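Long-range contacts in ABC transporter, substrate binding protein (Aeropyrum pernix, PDB 3EAF), which probably binds a solute and hands it to a membrane-bound ABC transporter for uptake, and binds a magnesium ion: residues A[16-20]-A[207-211]; A[23-28]-A[290-296]; A[84-89]-A[106-111]; A[117-123]-A[346-352]. All blocks are in the same frame, centred on the assembly; numbering follows the deposited sequence.

Contact 1. Residues A[16-20]-A[207-211]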
loop_
_atom_site.group_PDB
_atom_site.type_symbol
_atom_site.label_atom_id
_atom_site.label_comp_id
_atom_site.label_asym_id
_atom_site.label_seq_id
_atom_site.Cartn_x
_atom_site.Cartn_y
_atom_site.Cartn_z
ATOM N N PRO A 16 -13.536 -8.562 -0.462
ATOM C CA PRO A 16 -12.743 -9.017 -1.611
ATOM C C PRO A 16 -11.256 -8.643 -1.551
ATOM O O PRO A 16 -10.467 -9.147 -2.361
ATOM C CB PRO A 16 -13.420 -8.323 -2.792
ATOM C CG PRO A 16 -13.988 -7.075 -2.200
ATOM C CD PRO A 16 -14.460 -7.473 -0.834
ATOM N N THR A 17 -10.880 -7.765 -0.618
ATOM C CA THR A 17 -9.473 -7.427 -0.425
ATOM C C THR A 17 -8.981 -7.879 0.959
ATOM O O THR A 17 -7.938 -7.423 1.431
ATOM C CB THR A 17 -9.172 -5.918 -0.656
ATOM O OG1 THR A 17 -9.800 -5.126 0.363
ATOM C CG2 THR A 17 -9.620 -5.449 -2.058
ATOM N N SER A 18 -9.720 -8.794 1.590
ATOM C CA SER A 18 -9.310 -9.340 2.888
ATOM C C SER A 18 -8.118 -10.302 2.778
ATOM O O SER A 18 -7.467 -10.594 3.780
ATOM C CB SER A 18 -10.483 -9.983 3.640
ATOM O OG SER A 18 -11.108 -11.001 2.878
ATOM N N ASP A 19 -7.834 -10.782 1.563
ATOM C CA ASP A 19 -6.604 -11.538 1.294
ATOM C C ASP A 19 -5.361 -10.785 1.809
ATOM O O ASP A 19 -4.433 -11.397 2.351
ATOM C CB ASP A 19 -6.467 -11.914 -0.201
ATOM C CG ASP A 19 -6.577 -10.711 -1.160
ATOM O OD1 ASP A 19 -6.739 -9.552 -0.717
ATOM O OD2 ASP A 19 -6.513 -10.941 -2.391
ATOM N N VAL A 20 -5.370 -9.460 1.662
ATOM C CA VAL A 20 -4.296 -8.592 2.168
ATOM C C VAL A 20 -4.751 -7.741 3.373
ATOM O O VAL A 20 -3.923 -7.245 4.154
ATOM C CB VAL A 20 -3.709 -7.689 1.038
ATOM C CG1 VAL A 20 -3.003 -8.534 -0.020
ATOM C CG2 VAL A 20 -4.796 -6.820 0.382
ATOM N N ASN A 207 -4.315 -5.851 -9.414
ATOM C CA ASN A 207 -5.240 -6.366 -8.398
ATOM C C ASN A 207 -4.513 -6.921 -7.158
ATOM O O ASN A 207 -3.280 -6.899 -7.093
ATOM C CB ASN A 207 -6.132 -7.471 -8.993
ATOM C CG ASN A 207 -7.018 -6.985 -10.131
ATOM O OD1 ASN A 207 -7.097 -5.788 -10.423
ATOM N ND2 ASN A 207 -7.700 -7.924 -10.778
ATOM N N THR A 208 -5.281 -7.426 -6.190
ATOM C CA THR A 208 -4.712 -8.024 -4.980
ATOM C C THR A 208 -4.170 -9.429 -5.257
ATOM O O THR A 208 -4.415 -9.994 -6.328
ATOM C CB THR A 208 -5.730 -8.074 -3.806
ATOM O OG1 THR A 208 -6.762 -9.023 -4.100
ATOM C CG2 THR A 208 -6.355 -6.700 -3.563
ATOM N N ILE A 209 -3.460 -9.986 -4.276
ATOM C CA ILE A 209 -2.734 -11.251 -4.421
ATOM C C ILE A 209 -3.563 -12.429 -4.952
ATOM O O ILE A 209 -3.021 -13.296 -5.629
ATOM C CB ILE A 209 -1.986 -11.644 -3.092
ATOM C CG1 ILE A 209 -1.017 -12.812 -3.329
ATOM C CG2 ILE A 209 -2.979 -11.912 -1.943
ATOM C CD1 ILE A 209 -0.030 -13.067 -2.192
ATOM N N SER A 210 -4.861 -12.461 -4.648
ATOM C CA SER A 210 -5.723 -13.574 -5.064
ATOM C C SER A 210 -5.794 -13.720 -6.580
ATOM O O SER A 210 -5.512 -14.786 -7.112
ATOM C CB SER A 210 -7.134 -13.429 -4.477
ATOM O OG SER A 210 -7.079 -13.498 -3.063
ATOM N N SER A 211 -6.168 -12.655 -7.275
ATOM C CA SER A 211 -6.245 -12.720 -8.734
ATOM C C SER A 211 -4.870 -12.655 -9.407
ATOM O O SER A 211 -4.663 -13.305 -10.430
ATOM C CB SER A 211 -7.193 -11.656 -9.292
ATOM O OG SER A 211 -6.791 -10.359 -8.915
#
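Asp19 is the hub of this contact. It sits in the first turn of helix 18-38 and faces the start of helix 209-222. Its OD2 accepts three hydrogen bonds from the other segment. Thr208 OG1 donates to Asp19 OD2 at 2.6 Å, and Ser210 OG donates to the same Asp19 OD2 at 2.7 Å. The backbone atom Ser210 N reaches Asp19 OD2 at 3.2 Å, so an amide at the start of helix 209-222 is satisfied by a carboxylate from across the gap. Asp19 OD1 turns back to its own helix and takes a weak bond from Val20 N at 2.7 Å. Thr17 OG1 looks elsewhere, to Asp12 and Trp83. Asn207 ND2 bonds Ser211 OG at 3.2 Å and also reaches Leu179, while its OD1 is held by Ser155 and the Asp149 amide. Apolar contact is small: Val20 CG1 lies 3.9 Å from Ile209 CG2. The two helices belong to different lobes, one built on each sheet. A glycerol, probably from the crystallisation liquor, lies near Thr17; such molecules often mark pockets. Helix starts meeting across the interlobe cleft are consistent with the closed form of a two-lobed periplasmic binding protein.

Contact 2. Residues A[23-28]-A[290-296]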
loop_
_atom_site.group_PDB
_atom_site.type_symbol
_atom_site.label_atom_id
_atom_site.label_comp_id
_atom_site.label_asym_id
_atom_site.label_seq_id
_atom_site.Cartn_x
_atom_site.Cartn_y
_atom_site.Cartn_z
ATOM N N GLY A 23 -4.156 -9.151 7.378
ATOM C CA GLY A 23 -2.803 -8.887 7.876
ATOM C C GLY A 23 -2.609 -7.424 8.233
ATOM O O GLY A 23 -2.065 -7.100 9.288
ATOM N N TYR A 24 -3.067 -6.534 7.359
ATOM C CA TYR A 24 -3.003 -5.099 7.628
ATOM C C TYR A 24 -3.703 -4.747 8.950
ATOM O O TYR A 24 -3.172 -3.977 9.756
ATOM C CB TYR A 24 -3.645 -4.337 6.469
ATOM C CG TYR A 24 -3.749 -2.836 6.630
ATOM C CD1 TYR A 24 -2.745 -1.994 6.145
ATOM C CD2 TYR A 24 -4.877 -2.248 7.212
ATOM C CE1 TYR A 24 -2.846 -0.617 6.257
ATOM C CE2 TYR A 24 -4.982 -0.863 7.327
ATOM C CZ TYR A 24 -3.966 -0.056 6.847
ATOM O OH TYR A 24 -4.060 1.320 6.959
ATOM N N SER A 25 -4.898 -5.301 9.154
ATOM C CA SER A 25 -5.658 -5.059 10.390
ATOM C C SER A 25 -4.905 -5.540 11.628
ATOM O O SER A 25 -4.837 -4.830 12.632
ATOM C CB SER A 25 -7.034 -5.719 10.344
ATOM O OG SER A 25 -7.737 -5.399 11.530
ATOM N N LEU A 26 -4.350 -6.748 11.550
ATOM C CA LEU A 26 -3.530 -7.292 12.620
ATOM C C LEU A 26 -2.339 -6.386 12.940
ATOM O O LEU A 26 -2.048 -6.139 14.111
ATOM C CB LEU A 26 -3.051 -8.712 12.279
ATOM C CG LEU A 26 -2.047 -9.396 13.224
ATOM C CD1 LEU A 26 -2.530 -9.454 14.688
ATOM C CD2 LEU A 26 -1.701 -10.797 12.718
ATOM N N GLY A 27 -1.649 -5.906 11.907
ATOM C CA GLY A 27 -0.499 -5.023 12.106
ATOM C C GLY A 27 -0.865 -3.687 12.722
ATOM O O GLY A 27 -0.134 -3.163 13.558
ATOM N N ALA A 28 -1.992 -3.124 12.300
ATOM C CA ALA A 28 -2.463 -1.853 12.851
ATOM C C ALA A 28 -2.823 -1.984 14.333
ATOM O O ALA A 28 -2.485 -1.115 15.134
ATOM C CB ALA A 28 -3.659 -1.319 12.049
ATOM N N VAL A 290 1.179 -7.265 7.692
ATOM C CA VAL A 290 1.318 -6.813 9.073
ATOM C C VAL A 290 2.193 -5.553 9.148
ATOM O O VAL A 290 1.840 -4.591 9.833
ATOM C CB VAL A 290 1.866 -7.946 9.985
ATOM C CG1 VAL A 290 2.064 -7.459 11.428
ATOM C CG2 VAL A 290 0.921 -9.151 9.964
ATOM N N VAL A 291 3.313 -5.550 8.430
ATOM C CA VAL A 291 4.165 -4.362 8.360
ATOM C C VAL A 291 3.381 -3.147 7.836
ATOM O O VAL A 291 3.470 -2.058 8.395
ATOM C CB VAL A 291 5.428 -4.604 7.491
ATOM C CG1 VAL A 291 6.259 -3.329 7.375
ATOM C CG2 VAL A 291 6.269 -5.750 8.065
ATOM N N GLN A 292 2.598 -3.346 6.779
ATOM C CA GLN A 292 1.869 -2.253 6.129
ATOM C C GLN A 292 0.876 -1.588 7.069
ATOM O O GLN A 292 0.721 -0.357 7.047
ATOM C CB GLN A 292 1.183 -2.737 4.842
ATOM C CG GLN A 292 2.188 -3.096 3.754
ATOM C CD GLN A 292 1.553 -3.527 2.459
ATOM O OE1 GLN A 292 1.388 -4.711 2.213
ATOM N NE2 GLN A 292 1.208 -2.566 1.615
ATOM N N GLY A 293 0.225 -2.400 7.899
ATOM C CA GLY A 293 -0.676 -1.894 8.939
ATOM C C GLY A 293 0.063 -1.188 10.059
ATOM O O GLY A 293 -0.318 -0.094 10.474
ATOM N N PHE A 294 1.131 -1.820 10.536
ATOM C CA PHE A 294 1.948 -1.287 11.625
ATOM C C PHE A 294 2.511 0.098 11.294
ATOM O O PHE A 294 2.432 1.016 12.113
ATOM C CB PHE A 294 3.085 -2.267 11.954
ATOM C CG PHE A 294 3.709 -2.055 13.311
ATOM C CD1 PHE A 294 3.262 -2.778 14.417
ATOM C CD2 PHE A 294 4.759 -1.153 13.481
ATOM C CE1 PHE A 294 3.852 -2.594 15.681
ATOM C CE2 PHE A 294 5.348 -0.964 14.733
ATOM C CZ PHE A 294 4.889 -1.677 15.829
ATOM N N VAL A 295 3.071 0.245 10.093
ATOM C CA VAL A 295 3.707 1.508 9.700
ATOM C C VAL A 295 2.736 2.672 9.534
ATOM O O VAL A 295 3.130 3.825 9.725
ATOM C CB VAL A 295 4.612 1.383 8.441
ATOM C CG1 VAL A 295 5.796 0.447 8.720
ATOM C CG2 VAL A 295 3.812 0.961 7.191
ATOM N N ASN A 296 1.482 2.384 9.183
ATOM C CA ASN A 296 0.465 3.436 9.129
ATOM C C ASN A 296 0.179 4.015 10.513
ATOM O O ASN A 296 0.147 5.232 10.690
ATOM C CB ASN A 296 -0.819 2.962 8.429
ATOM C CG ASN A 296 -0.685 2.968 6.901
ATOM O OD1 ASN A 296 0.415 3.124 6.370
ATOM N ND2 ASN A 296 -1.803 2.799 6.195
#
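This is a close helix-helix packing inside the first lobe, between helix 18-38 and helix 288-304. The axes of the two segments approach to 6.2 Å and cross at -42°, with both helices running in the same general direction. Two glycines make this possible. Gly27 and Gly293 face the opposite helix, and a CB on either would clash: on Gly27 it would fall 1.9 Å from Val290 O, and on Gly293 1.9 Å from Tyr24 O. The backbones therefore touch directly. CA-H...O contacts join Gly23 O to Val290 CA (3.4 Å), Tyr24 O to Gly293 CA (3.4 Å), Gly27 CA to Val290 O (3.3 Å) and Gly27 O to Phe294 CA (3.4 Å). Gly23 and Gly27 form a GxxxG pattern, and the right-handed crossing with CA-H...O contacts fits the GASright arrangement, best known from membrane helix pairs. Helix 288-304 comes after the second sheet has largely been built, so the chain has returned to the first lobe here, as in the periplasmic binding protein family. Tyr24 closes one flank. Gly293 CA makes a CH-pi contact over its ring face, 3.9 Å from the centroid, while Trp83 meets the ring edge-to-face. Asn296 ND2 donates to Tyr24 OH at 2.8 Å. On the flank of Leu26, its CD2 packs on Val290 CG2 at 4.1 Å.

Contact 3. Residues A[84-89]-A[106-111]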
loop_
_atom_site.group_PDB
_atom_site.type_symbol
_atom_site.label_atom_id
_atom_site.label_comp_id
_atom_site.label_asym_id
_atom_site.label_seq_id
_atom_site.Cartn_x
_atom_site.Cartn_y
_atom_site.Cartn_z
ATOM N N GLY A 84 -9.476 1.410 1.502
ATOM C CA GLY A 84 -9.628 1.285 0.041
ATOM C C GLY A 84 -9.481 2.562 -0.763
ATOM O O GLY A 84 -9.819 3.643 -0.285
ATOM N N THR A 85 -8.972 2.440 -1.989
ATOM C CA THR A 85 -8.804 3.608 -2.874
ATOM C C THR A 85 -10.117 4.350 -3.138
ATOM O O THR A 85 -10.175 5.577 -2.985
ATOM C CB THR A 85 -8.118 3.233 -4.216
ATOM O OG1 THR A 85 -6.740 2.952 -3.977
ATOM C CG2 THR A 85 -8.214 4.379 -5.239
ATOM N N ALA A 86 -11.156 3.611 -3.531
ATOM C CA ALA A 86 -12.458 4.211 -3.840
ATOM C C ALA A 86 -12.995 5.038 -2.672
ATOM O O ALA A 86 -13.283 6.224 -2.835
ATOM C CB ALA A 86 -13.487 3.141 -4.268
ATOM N N ASP A 87 -13.113 4.422 -1.496
ATOM C CA ASP A 87 -13.639 5.147 -0.336
ATOM C C ASP A 87 -12.731 6.274 0.177
ATOM O O ASP A 87 -13.227 7.348 0.527
ATOM C CB ASP A 87 -14.103 4.215 0.797
ATOM C CG ASP A 87 -13.075 3.164 1.173
ATOM O OD1 ASP A 87 -12.930 2.158 0.440
ATOM O OD2 ASP A 87 -12.451 3.318 2.237
ATOM N N THR A 88 -11.416 6.037 0.206
ATOM C CA THR A 88 -10.463 7.062 0.647
ATOM C C THR A 88 -10.538 8.295 -0.253
ATOM O O THR A 88 -10.513 9.427 0.247
ATOM C CB THR A 88 -9.001 6.535 0.742
ATOM O OG1 THR A 88 -8.967 5.287 1.443
ATOM C CG2 THR A 88 -8.111 7.535 1.472
ATOM N N GLU A 89 -10.628 8.067 -1.569
ATOM C CA GLU A 89 -10.800 9.142 -2.562
ATOM C C GLU A 89 -12.117 9.893 -2.394
ATOM O O GLU A 89 -12.144 11.133 -2.397
ATOM C CB GLU A 89 -10.684 8.600 -3.996
ATOM C CG GLU A 89 -9.244 8.462 -4.507
ATOM C CD GLU A 89 -9.147 7.966 -5.946
ATOM O OE1 GLU A 89 -10.192 7.911 -6.630
ATOM O OE2 GLU A 89 -8.021 7.631 -6.386
ATOM N N SER A 106 -4.589 2.620 0.863
ATOM C CA SER A 106 -4.582 3.113 -0.515
ATOM C C SER A 106 -3.410 4.060 -0.710
ATOM O O SER A 106 -3.232 4.999 0.067
ATOM C CB SER A 106 -5.867 3.862 -0.850
ATOM O OG SER A 106 -5.727 4.505 -2.111
ATOM N N TYR A 107 -2.608 3.799 -1.741
ATOM C CA TYR A 107 -1.523 4.705 -2.105
ATOM C C TYR A 107 -1.832 5.458 -3.412
ATOM O O TYR A 107 -0.930 5.746 -4.196
ATOM C CB TYR A 107 -0.184 3.960 -2.184
ATOM C CG TYR A 107 0.100 3.032 -1.012
ATOM C CD1 TYR A 107 0.018 3.484 0.312
ATOM C CD2 TYR A 107 0.464 1.707 -1.233
ATOM C CE1 TYR A 107 0.285 2.623 1.387
ATOM C CE2 TYR A 107 0.735 0.845 -0.181
ATOM C CZ TYR A 107 0.645 1.303 1.120
ATOM O OH TYR A 107 0.907 0.432 2.147
ATOM N N SER A 108 -3.105 5.790 -3.632
ATOM C CA SER A 108 -3.524 6.527 -4.837
ATOM C C SER A 108 -2.866 7.895 -4.994
ATOM O O SER A 108 -2.859 8.701 -4.055
ATOM C CB SER A 108 -5.048 6.723 -4.858
ATOM O OG SER A 108 -5.423 7.614 -5.904
ATOM N N ALA A 109 -2.372 8.170 -6.203
ATOM C CA ALA A 109 -1.764 9.461 -6.522
ATOM C C ALA A 109 -2.752 10.620 -6.412
ATOM O O ALA A 109 -2.355 11.759 -6.145
ATOM C CB ALA A 109 -1.124 9.425 -7.913
ATOM N N LYS A 110 -4.037 10.324 -6.606
ATOM C CA LYS A 110 -5.100 11.321 -6.483
ATOM C C LYS A 110 -5.215 11.935 -5.072
ATOM O O LYS A 110 -5.739 13.040 -4.917
ATOM C CB LYS A 110 -6.443 10.737 -6.956
ATOM C CG LYS A 110 -6.422 10.322 -8.431
ATOM C CD LYS A 110 -7.789 9.927 -8.959
ATOM C CE LYS A 110 -7.746 9.744 -10.481
ATOM N NZ LYS A 110 -9.044 9.214 -11.011
ATOM N N LEU A 111 -4.668 11.266 -4.057
ATOM C CA LEU A 111 -4.703 11.735 -2.677
ATOM C C LEU A 111 -3.633 12.791 -2.425
ATOM O O LEU A 111 -3.789 13.518 -1.407
ATOM C CB LEU A 111 -4.524 10.564 -1.708
ATOM C CG LEU A 111 -5.637 9.513 -1.702
ATOM C CD1 LEU A 111 -5.261 8.340 -0.810
ATOM C CD2 LEU A 111 -6.956 10.128 -1.261
HETATM O O HOH W 1 -10.352 7.130 -9.274
#
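Two ST turns follow each other in segment 106-111, and both serine hydroxyls also bond to helix 85-98. Ser106 OG accepts from Ser108 N at 3.3 Å, and Ser108 OG accepts from Lys110 N at 3.1 Å. Across the contact, Ser106 OG pairs with Thr85 OG1 at 2.6 Å, and Ser108 OG donates to Glu89 OE2 at 2.6 Å. Thr85 OG1 also bonds a glycerol, probably from the crystallisation liquor. Beside these polar bonds, Thr88 CG2 meets Leu111 CD1 at 3.7 Å. Thr88 OG1 turns back to its own helix and donates to Gly84 O at 2.5 Å. The helix lies within a beta-alpha-beta unit, strand 79-82, helix 85-98 and strand 101-104, and the loop follows its last strand. Glu89 and Lys110 make no direct salt bridge. A water accepts from Lys110 NZ (3.0 Å) and donates to Glu89 OE1 (2.8 Å). The link thus combines short hydroxyl bonds with the apolar packing of Leu111, and the opposite charges are joined through a water.

Contact 4. Residues A[117-123]-A[346-352]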
loop_
_atom_site.group_PDB
_atom_site.type_symbol
_atom_site.label_atom_id
_atom_site.label_comp_id
_atom_site.label_asym_id
_atom_site.label_seq_id
_atom_site.Cartn_x
_atom_site.Cartn_y
_atom_site.Cartn_z
ATOM N N ASN A 117 -4.792 13.833 3.640
ATOM C CA ASN A 117 -4.445 12.459 3.278
ATOM C C ASN A 117 -2.940 12.213 3.185
ATOM O O ASN A 117 -2.211 12.970 2.532
ATOM C CB ASN A 117 -5.141 12.044 1.979
ATOM C CG ASN A 117 -6.652 11.925 2.138
ATOM O OD1 ASN A 117 -7.182 10.850 2.446
ATOM N ND2 ASN A 117 -7.347 13.032 1.958
ATOM N N PHE A 118 -2.490 11.151 3.855
ATOM C CA PHE A 118 -1.077 10.774 3.904
ATOM C C PHE A 118 -0.958 9.254 3.791
ATOM O O PHE A 118 -1.872 8.520 4.158
ATOM C CB PHE A 118 -0.431 11.213 5.228
ATOM C CG PHE A 118 -0.431 12.699 5.462
ATOM C CD1 PHE A 118 0.676 13.472 5.116
ATOM C CD2 PHE A 118 -1.522 13.326 6.067
ATOM C CE1 PHE A 118 0.688 14.850 5.341
ATOM C CE2 PHE A 118 -1.520 14.704 6.303
ATOM C CZ PHE A 118 -0.411 15.468 5.947
ATOM N N TYR A 119 0.171 8.789 3.274
ATOM C CA TYR A 119 0.531 7.370 3.359
ATOM C C TYR A 119 2.046 7.265 3.254
ATOM O O TYR A 119 2.657 8.038 2.520
ATOM C CB TYR A 119 -0.190 6.512 2.299
ATOM C CG TYR A 119 -0.240 7.101 0.901
ATOM C CD1 TYR A 119 0.827 6.929 0.011
ATOM C CD2 TYR A 119 -1.362 7.807 0.457
ATOM C CE1 TYR A 119 0.795 7.473 -1.271
ATOM C CE2 TYR A 119 -1.403 8.351 -0.834
ATOM C CZ TYR A 119 -0.323 8.178 -1.688
ATOM O OH TYR A 119 -0.365 8.701 -2.963
ATOM N N PRO A 120 2.659 6.319 3.995
ATOM C CA PRO A 120 4.120 6.224 4.088
ATOM C C PRO A 120 4.771 5.446 2.934
ATOM O O PRO A 120 5.621 4.577 3.164
ATOM C CB PRO A 120 4.315 5.485 5.413
ATOM C CG PRO A 120 3.160 4.553 5.467
ATOM C CD PRO A 120 1.998 5.271 4.801
ATOM N N ALA A 121 4.372 5.760 1.704
ATOM C CA ALA A 121 4.870 5.066 0.522
ATOM C C ALA A 121 4.734 5.994 -0.690
ATOM O O ALA A 121 3.991 6.974 -0.631
ATOM C CB ALA A 121 4.088 3.756 0.294
ATOM N N PRO A 122 5.451 5.692 -1.790
ATOM C CA PRO A 122 5.149 6.436 -3.016
ATOM C C PRO A 122 3.730 6.110 -3.471
ATOM O O PRO A 122 3.196 5.069 -3.110
ATOM C CB PRO A 122 6.162 5.888 -4.032
ATOM C CG PRO A 122 7.217 5.180 -3.220
ATOM C CD PRO A 122 6.500 4.679 -1.999
ATOM N N ASP A 123 3.130 6.986 -4.265
ATOM C CA ASP A 123 1.822 6.695 -4.830
ATOM C C ASP A 123 1.924 5.480 -5.753
ATOM O O ASP A 123 3.017 5.135 -6.203
ATOM C CB ASP A 123 1.329 7.893 -5.622
ATOM C CG ASP A 123 2.214 8.182 -6.804
ATOM O OD1 ASP A 123 1.859 7.766 -7.923
ATOM O OD2 ASP A 123 3.284 8.777 -6.597
ATOM N N HIS A 346 1.670 15.556 -1.073
ATOM C CA HIS A 346 2.150 14.654 -0.009
ATOM C C HIS A 346 2.867 13.399 -0.502
ATOM O O HIS A 346 2.579 12.295 -0.024
ATOM C CB HIS A 346 1.002 14.241 0.926
ATOM C CG HIS A 346 0.401 15.374 1.697
ATOM N ND1 HIS A 346 -0.869 15.318 2.227
ATOM C CD2 HIS A 346 0.899 16.584 2.041
ATOM C CE1 HIS A 346 -1.134 16.452 2.852
ATOM N NE2 HIS A 346 -0.076 17.239 2.753
ATOM N N LEU A 347 3.810 13.560 -1.430
ATOM C CA LEU A 347 4.609 12.426 -1.923
ATOM C C LEU A 347 5.743 12.087 -0.956
ATOM O O LEU A 347 6.709 12.842 -0.833
ATOM C CB LEU A 347 5.153 12.687 -3.337
ATOM C CG LEU A 347 5.901 11.532 -4.023
ATOM C CD1 LEU A 347 4.994 10.306 -4.211
ATOM C CD2 LEU A 347 6.511 11.962 -5.362
ATOM N N ALA A 348 5.629 10.938 -0.289
ATOM C CA ALA A 348 6.529 10.591 0.821
ATOM C C ALA A 348 7.965 10.345 0.367
ATOM O O ALA A 348 8.914 10.803 1.011
ATOM C CB ALA A 348 5.987 9.383 1.592
ATOM N N TYR A 349 8.096 9.609 -0.739
ATOM C CA TYR A 349 9.372 9.266 -1.374
ATOM C C TYR A 349 9.032 8.552 -2.675
ATOM O O TYR A 349 7.850 8.361 -2.974
ATOM C CB TYR A 349 10.274 8.407 -0.463
ATOM C CG TYR A 349 9.648 7.133 0.073
ATOM C CD1 TYR A 349 9.846 5.910 -0.571
ATOM C CD2 TYR A 349 8.880 7.146 1.237
ATOM C CE1 TYR A 349 9.279 4.731 -0.076
ATOM C CE2 TYR A 349 8.309 5.983 1.736
ATOM C CZ TYR A 349 8.510 4.779 1.074
ATOM O OH TYR A 349 7.939 3.629 1.563
ATOM N N ARG A 350 10.039 8.167 -3.457
ATOM C CA ARG A 350 9.773 7.594 -4.785
ATOM C C ARG A 350 10.217 6.141 -4.967
ATOM O O ARG A 350 9.597 5.393 -5.729
ATOM C CB ARG A 350 10.396 8.452 -5.893
ATOM C CG ARG A 350 9.783 9.832 -6.046
ATOM C CD ARG A 350 10.400 10.614 -7.202
ATOM N NE ARG A 350 9.838 10.262 -8.512
ATOM C CZ ARG A 350 10.520 9.681 -9.504
ATOM N NH1 ARG A 350 11.804 9.358 -9.353
ATOM N NH2 ARG A 350 9.915 9.424 -10.662
ATOM N N LYS A 351 11.289 5.738 -4.294
ATOM C CA LYS A 351 11.864 4.422 -4.585
ATOM C C LYS A 351 11.137 3.269 -3.887
ATOM O O LYS A 351 10.404 3.475 -2.922
ATOM C CB LYS A 351 13.373 4.391 -4.327
ATOM C CG LYS A 351 13.803 4.529 -2.886
ATOM C CD LYS A 351 15.339 4.535 -2.798
ATOM C CE LYS A 351 15.930 5.864 -3.261
ATOM N NZ LYS A 351 17.399 5.950 -2.944
ATOM N N VAL A 352 11.331 2.065 -4.419
ATOM C CA VAL A 352 10.697 0.854 -3.903
ATOM C C VAL A 352 11.677 -0.306 -3.887
ATOM O O VAL A 352 12.702 -0.263 -4.568
ATOM C CB VAL A 352 9.460 0.435 -4.745
ATOM C CG1 VAL A 352 8.346 1.456 -4.606
ATOM C CG2 VAL A 352 9.831 0.199 -6.219
HETATM O O HOH W 2 0.810 10.596 0.873
HETATM O O HOH W 3 3.196 9.590 -0.615
#
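The contact borders the magnesium site and lies in what is probably the hinge between the two lobes. His346 NE2 bonds Glu325, a metal ligand, and Phe118 meets the ring of Tyr341, another ligand, edge-to-face. The Phe118 and His346 rings form an offset stack, with centroids 4.0 Å apart and planes at 14°. His346 ND1 donates to Asn117 O at 2.7 Å, which holds the imidazole in place beside strand 117-118, over the Phe118 ring. Segment 117-123 leads from the first sheet to helix 124-139; segment 346-352 leads into strand 352-357 of the second sheet. Both are thus interlobe crossovers of the type I periplasmic binding protein fold, which has three. Tyr349 OH donates to Pro120 O at 3.0 Å. Pro120 centres an inverse gamma turn. Pro122 CD packs over the face of the Tyr349 ring, 3.4 Å from Tyr349 CE1. Two waters fill the space between the backbones. One accepts from Tyr119 N (3.1 Å) and donates to His346 O (2.6 Å). The other donates to Ala121 O (2.7 Å) and His346 O (2.8 Å) and accepts from Ala348 N (2.8 Å).

Overall arrangement
Contacts 1 and 2 share helix 18-38: its start faces the second lobe, and its next turns pack within the first. Their centres are 15 Å apart. Contact 3 is local in sequence and lies at the C-terminal ends of strands 79-82 and 101-104 of the first sheet, 12 Å from contact 4. These two touch where Tyr119 OH meets Ser108 O. Contact 2 reaches contact 3 through Gln292 and Tyr107, and contact 4 through Asn296 and Pro120. Contacts 1 and 4 are farthest apart, at 21 Å between centres. Along the chain, contact 3 closes before contact 4 opens, while contacts 1, 2 and 4 interleave. The chain passes repeatedly between lobes, consistent with a hinge and a cleft.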